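Local coordinates for cellulase (Bacteroides salanitronis, PDB 6WQY), which probably cleaves internal beta-1,4 linkages of cellulose and related plant polysaccharides, acting through a family 5 glycoside hydrolase domain that forms part of a longer protein, at residues L33-N39 against P342-G348; W357-N361 against A371-I375. Residue numbers count along the deposited sequence, not the author numbering.

Contact 1 (L33-N39 against P342-G348); sequences LGWNLGN and PFYWDAG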
# COMPACT_ATOMS: atom_id res chain seq x y z
N LEU A 33 -5.61 -11.68 -0.59
CA LEU A 33 -6.15 -10.57 -1.38
C LEU A 33 -6.37 -9.39 -0.46
O LEU A 33 -7.01 -9.53 0.59
CB LEU A 33 -7.48 -10.97 -2.03
CG LEU A 33 -8.20 -9.87 -2.82
CD1 LEU A 33 -7.37 -9.42 -4.02
CD2 LEU A 33 -9.57 -10.33 -3.27
N GLY A 34 -5.84 -8.23 -0.84
CA GLY A 34 -5.91 -7.05 -0.01
C GLY A 34 -6.85 -5.97 -0.52
O GLY A 34 -7.26 -5.94 -1.68
N TRP A 35 -7.14 -5.03 0.38
CA TRP A 35 -8.02 -3.90 0.12
C TRP A 35 -7.51 -2.71 0.91
O TRP A 35 -7.13 -2.86 2.07
CB TRP A 35 -9.43 -4.28 0.55
CG TRP A 35 -10.54 -3.30 0.30
CD1 TRP A 35 -11.35 -3.25 -0.80
CD2 TRP A 35 -11.03 -2.30 1.20
NE1 TRP A 35 -12.32 -2.28 -0.64
CE2 TRP A 35 -12.14 -1.68 0.58
CE3 TRP A 35 -10.66 -1.89 2.48
CZ2 TRP A 35 -12.87 -0.65 1.20
CZ3 TRP A 35 -11.36 -0.87 3.09
CH2 TRP A 35 -12.47 -0.27 2.45
N ASN A 36 -7.53 -1.53 0.29
CA ASN A 36 -7.13 -0.30 0.94
C ASN A 36 -8.32 0.50 1.43
O ASN A 36 -9.26 0.76 0.67
CB ASN A 36 -6.40 0.66 -0.04
CG ASN A 36 -4.96 0.31 -0.27
OD1 ASN A 36 -4.07 0.81 0.44
ND2 ASN A 36 -4.70 -0.49 -1.28
N LEU A 37 -8.24 0.94 2.68
CA LEU A 37 -9.19 1.89 3.27
C LEU A 37 -8.78 3.30 2.85
O LEU A 37 -8.12 4.05 3.57
CB LEU A 37 -9.16 1.73 4.79
CG LEU A 37 -10.16 2.58 5.57
CD1 LEU A 37 -11.58 2.16 5.30
CD2 LEU A 37 -9.84 2.53 7.05
N GLY A 38 -9.13 3.66 1.60
CA GLY A 38 -8.63 4.89 1.01
C GLY A 38 -9.54 6.09 1.23
O GLY A 38 -10.72 5.98 1.51
N ASN A 39 -8.95 7.28 1.05
CA ASN A 39 -9.64 8.54 1.33
C ASN A 39 -10.29 8.52 2.71
O ASN A 39 -11.41 8.98 2.90
CB ASN A 39 -10.63 8.92 0.24
CG ASN A 39 -9.97 9.47 -1.01
OD1 ASN A 39 -8.77 9.41 -1.16
ND2 ASN A 39 -10.78 10.01 -1.92
N PRO A 342 -1.81 -8.51 -4.02
CA PRO A 342 -2.30 -7.20 -4.47
C PRO A 342 -3.32 -6.62 -3.51
O PRO A 342 -4.18 -7.35 -2.98
CB PRO A 342 -2.95 -7.54 -5.81
CG PRO A 342 -3.53 -8.93 -5.57
CD PRO A 342 -2.58 -9.63 -4.61
N PHE A 343 -3.26 -5.30 -3.31
CA PHE A 343 -4.20 -4.55 -2.47
C PHE A 343 -4.96 -3.56 -3.34
O PHE A 343 -4.38 -2.59 -3.84
CB PHE A 343 -3.46 -3.81 -1.35
CG PHE A 343 -2.95 -4.70 -0.24
CD1 PHE A 343 -1.89 -5.58 -0.46
CD2 PHE A 343 -3.52 -4.64 1.01
CE1 PHE A 343 -1.44 -6.41 0.57
CE2 PHE A 343 -3.07 -5.45 2.04
CZ PHE A 343 -2.02 -6.33 1.82
N TYR A 344 -6.25 -3.80 -3.51
CA TYR A 344 -7.11 -2.94 -4.33
C TYR A 344 -7.30 -1.58 -3.67
O TYR A 344 -7.51 -1.49 -2.46
CB TYR A 344 -8.46 -3.67 -4.51
CG TYR A 344 -9.47 -2.85 -5.28
CD1 TYR A 344 -9.54 -2.90 -6.66
CD2 TYR A 344 -10.31 -1.95 -4.61
CE1 TYR A 344 -10.42 -2.09 -7.36
CE2 TYR A 344 -11.18 -1.14 -5.30
CZ TYR A 344 -11.23 -1.22 -6.67
OH TYR A 344 -12.07 -0.40 -7.40
N TRP A 345 -7.23 -0.51 -4.47
CA TRP A 345 -7.40 0.85 -3.96
C TRP A 345 -8.87 1.25 -3.93
O TRP A 345 -9.48 1.48 -4.98
CB TRP A 345 -6.62 1.85 -4.83
CG TRP A 345 -6.80 3.26 -4.35
CD1 TRP A 345 -7.52 4.24 -4.95
CD2 TRP A 345 -6.32 3.82 -3.13
NE1 TRP A 345 -7.52 5.38 -4.18
CE2 TRP A 345 -6.78 5.15 -3.05
CE3 TRP A 345 -5.51 3.33 -2.10
CZ2 TRP A 345 -6.47 5.98 -1.98
CZ3 TRP A 345 -5.22 4.15 -1.03
CH2 TRP A 345 -5.69 5.46 -0.98
N ASP A 346 -9.43 1.38 -2.73
CA ASP A 346 -10.85 1.73 -2.56
C ASP A 346 -10.94 3.09 -1.87
O ASP A 346 -10.88 3.21 -0.64
CB ASP A 346 -11.60 0.65 -1.77
CG ASP A 346 -13.09 0.84 -1.78
OD1 ASP A 346 -13.54 2.00 -1.60
OD2 ASP A 346 -13.83 -0.16 -1.96
N ALA A 347 -11.14 4.14 -2.68
CA ALA A 347 -11.25 5.50 -2.17
C ALA A 347 -12.64 5.79 -1.62
O ALA A 347 -12.87 6.89 -1.13
CB ALA A 347 -10.91 6.51 -3.27
N GLY A 348 -13.58 4.85 -1.71
CA GLY A 348 -14.90 5.09 -1.16
C GLY A 348 -15.62 6.19 -1.91
O GLY A 348 -15.58 6.27 -3.15
O HOH W 1 -13.86 9.49 -1.60
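Three short backbone hydrogen bonds tie the strands in parallel register: G34 N to P342 O (2.8 Å), Y344 N to G34 O (3.0 Å) and N36 N to Y344 O (2.8 Å). Farther along the pairing loosens, D346 N to N36 O being a weak hydrogen bond at 3.5 Å, before G38 N donates to D346 O at 2.9 Å. Aspartate suits position 346 because its carboxylate serves several donors: D346 OD2 accepts W35 NE1 at 2.9 Å, and D346 OD1 takes G348 N, also at 2.9 Å, in an Asx turn, as well as the H362 imidazole. N36, hydrogen-bonded mainly to R76, adds a weak one from N36 ND2 to Y344 O (3.2 Å). At the far end a water joins N39 ND2 to A347 O. Packing explains both glycines: G34 CA lies 3.8 Å from the centroid of the F343 ring and G38 CA 4.0 Å from that of the W345 six-membered ring, CH-pi contacts over ring faces where a CB would clash. W35 and Y344 share the other side, W35 CD1 lying 4.2 Å from Y344 CD2, facing the surrounding helices. Strand 34-37 beside strand 342-346, first against last, closes the eight-stranded TIM barrel.

Contact 2 (W357-N361 against A371-I375); sequences WALFN and AQEVI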
# COMPACT_ATOMS: atom_id res chain seq x y z
N TRP A 357 -13.68 4.34 -7.46
CA TRP A 357 -12.98 3.14 -7.04
C TRP A 357 -13.78 2.33 -6.03
O TRP A 357 -13.35 1.24 -5.65
CB TRP A 357 -11.66 3.52 -6.35
CG TRP A 357 -10.73 4.38 -7.12
CD1 TRP A 357 -10.72 5.75 -7.16
CD2 TRP A 357 -9.63 3.96 -7.94
NE1 TRP A 357 -9.70 6.19 -7.96
CE2 TRP A 357 -9.01 5.12 -8.45
CE3 TRP A 357 -9.10 2.71 -8.28
CZ2 TRP A 357 -7.91 5.07 -9.28
CZ3 TRP A 357 -7.99 2.68 -9.11
CH2 TRP A 357 -7.42 3.85 -9.61
N ALA A 358 -14.92 2.83 -5.56
CA ALA A 358 -15.56 2.26 -4.39
C ALA A 358 -16.17 0.89 -4.68
O ALA A 358 -16.92 0.73 -5.65
CB ALA A 358 -16.67 3.20 -3.90
N LEU A 359 -15.90 -0.05 -3.79
CA LEU A 359 -16.60 -1.34 -3.74
C LEU A 359 -17.54 -1.43 -2.55
O LEU A 359 -18.57 -2.11 -2.64
CB LEU A 359 -15.60 -2.49 -3.67
CG LEU A 359 -14.57 -2.55 -4.80
CD1 LEU A 359 -13.61 -3.72 -4.58
CD2 LEU A 359 -15.22 -2.65 -6.17
N PHE A 360 -17.20 -0.76 -1.44
CA PHE A 360 -18.02 -0.76 -0.24
C PHE A 360 -18.24 0.67 0.23
O PHE A 360 -17.34 1.52 0.10
CB PHE A 360 -17.32 -1.47 0.93
CG PHE A 360 -16.99 -2.91 0.67
CD1 PHE A 360 -15.80 -3.25 0.05
CD2 PHE A 360 -17.85 -3.92 1.05
CE1 PHE A 360 -15.49 -4.57 -0.21
CE2 PHE A 360 -17.53 -5.24 0.81
CZ PHE A 360 -16.35 -5.56 0.18
N ASN A 361 -19.39 0.92 0.84
CA ASN A 361 -19.53 2.10 1.68
C ASN A 361 -18.65 1.90 2.91
O ASN A 361 -18.75 0.88 3.60
CB ASN A 361 -21.00 2.29 2.07
CG ASN A 361 -21.23 3.55 2.88
OD1 ASN A 361 -20.77 3.65 4.01
ND2 ASN A 361 -21.93 4.51 2.30
N ALA A 371 -20.09 -4.48 -7.13
CA ALA A 371 -18.88 -4.84 -6.41
C ALA A 371 -18.73 -6.35 -6.25
O ALA A 371 -17.61 -6.86 -6.29
CB ALA A 371 -18.87 -4.19 -5.03
N GLN A 372 -19.83 -7.08 -6.06
CA GLN A 372 -19.71 -8.52 -5.87
C GLN A 372 -18.99 -9.17 -7.05
O GLN A 372 -18.14 -10.05 -6.87
CB GLN A 372 -21.09 -9.16 -5.69
CG GLN A 372 -21.03 -10.66 -5.43
CD GLN A 372 -20.44 -10.98 -4.08
OE1 GLN A 372 -21.06 -10.70 -3.04
NE2 GLN A 372 -19.24 -11.53 -4.06
N GLU A 373 -19.33 -8.75 -8.27
CA GLU A 373 -18.73 -9.34 -9.45
C GLU A 373 -17.25 -8.98 -9.55
O GLU A 373 -16.43 -9.80 -9.99
CB GLU A 373 -19.49 -8.87 -10.69
CG GLU A 373 -20.86 -9.53 -10.88
CD GLU A 373 -21.92 -9.14 -9.84
OE1 GLU A 373 -21.90 -7.99 -9.36
OE2 GLU A 373 -22.78 -9.99 -9.52
N VAL A 374 -16.90 -7.75 -9.16
CA VAL A 374 -15.51 -7.33 -9.15
C VAL A 374 -14.71 -8.14 -8.14
O VAL A 374 -13.61 -8.63 -8.44
CB VAL A 374 -15.43 -5.82 -8.86
CG1 VAL A 374 -13.97 -5.39 -8.73
CG2 VAL A 374 -16.12 -5.02 -9.95
N ILE A 375 -15.23 -8.26 -6.92
CA ILE A 375 -14.57 -9.04 -5.88
C ILE A 375 -14.38 -10.48 -6.33
O ILE A 375 -13.32 -11.07 -6.13
CB ILE A 375 -15.37 -8.91 -4.57
CG1 ILE A 375 -15.33 -7.47 -4.07
CG2 ILE A 375 -14.85 -9.88 -3.54
CD1 ILE A 375 -16.40 -7.13 -3.05
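Residues 357-361 run without regular secondary structure, whereas 371-375 open helix 371-383, where I375 N hydrogen-bonds to A371 O at 2.8 Å. Both belong to the last beta-alpha unit of the TIM barrel: the loop leaves strand 342-346 and the chain returns in the final helix. The backbones come closest at L359 and A371, whose CA atoms are 5.0 Å apart. Alanine suits that spot, since its small CB lets the loop settle close, with L359 CB at 3.9 Å and L359 O at 3.2 Å from A371 CB. L359 points its side chain at the helix, placing CD2 4.0 Å from V374 CG1 and CD1 4.2 Å from I375 CG1, so its two methyls reach adjacent residues, one turn on from A371. A371, V374 and I375 make the apolar face, while Q372 and E373 lie off it. F360 leaves the backbone sideways and also packs against L63, L67 and A70 of helix 61-70, yet its ring tip reaches helix 371-383, with F360 CZ 3.6 Å from I375 CD1.

Overall arrangement
Both contacts are buried, but the centre of contact 1 lies about 8 Å from the centre of the chain and that of contact 2 about 18 Å, in the layer outside the barrel. They follow one another in sequence: strand 342-346 of contact 1 leads through the loop of contact 2 into helix 371-383. Contact 1 joins residues some 300 positions apart, chiefly by backbone hydrogen bonds; contact 2 joins near neighbours by van der Waals packing, mostly of apolar side chains, and covers less area, 207 against 654 Å². Their centres are 10 Å apart, and polar groups link them: Y344 OH lies 2.7 Å from W357 O, and D346 OD2 2.8 Å from L359 N, both probable hydrogen bonds anchoring the loop to the strand.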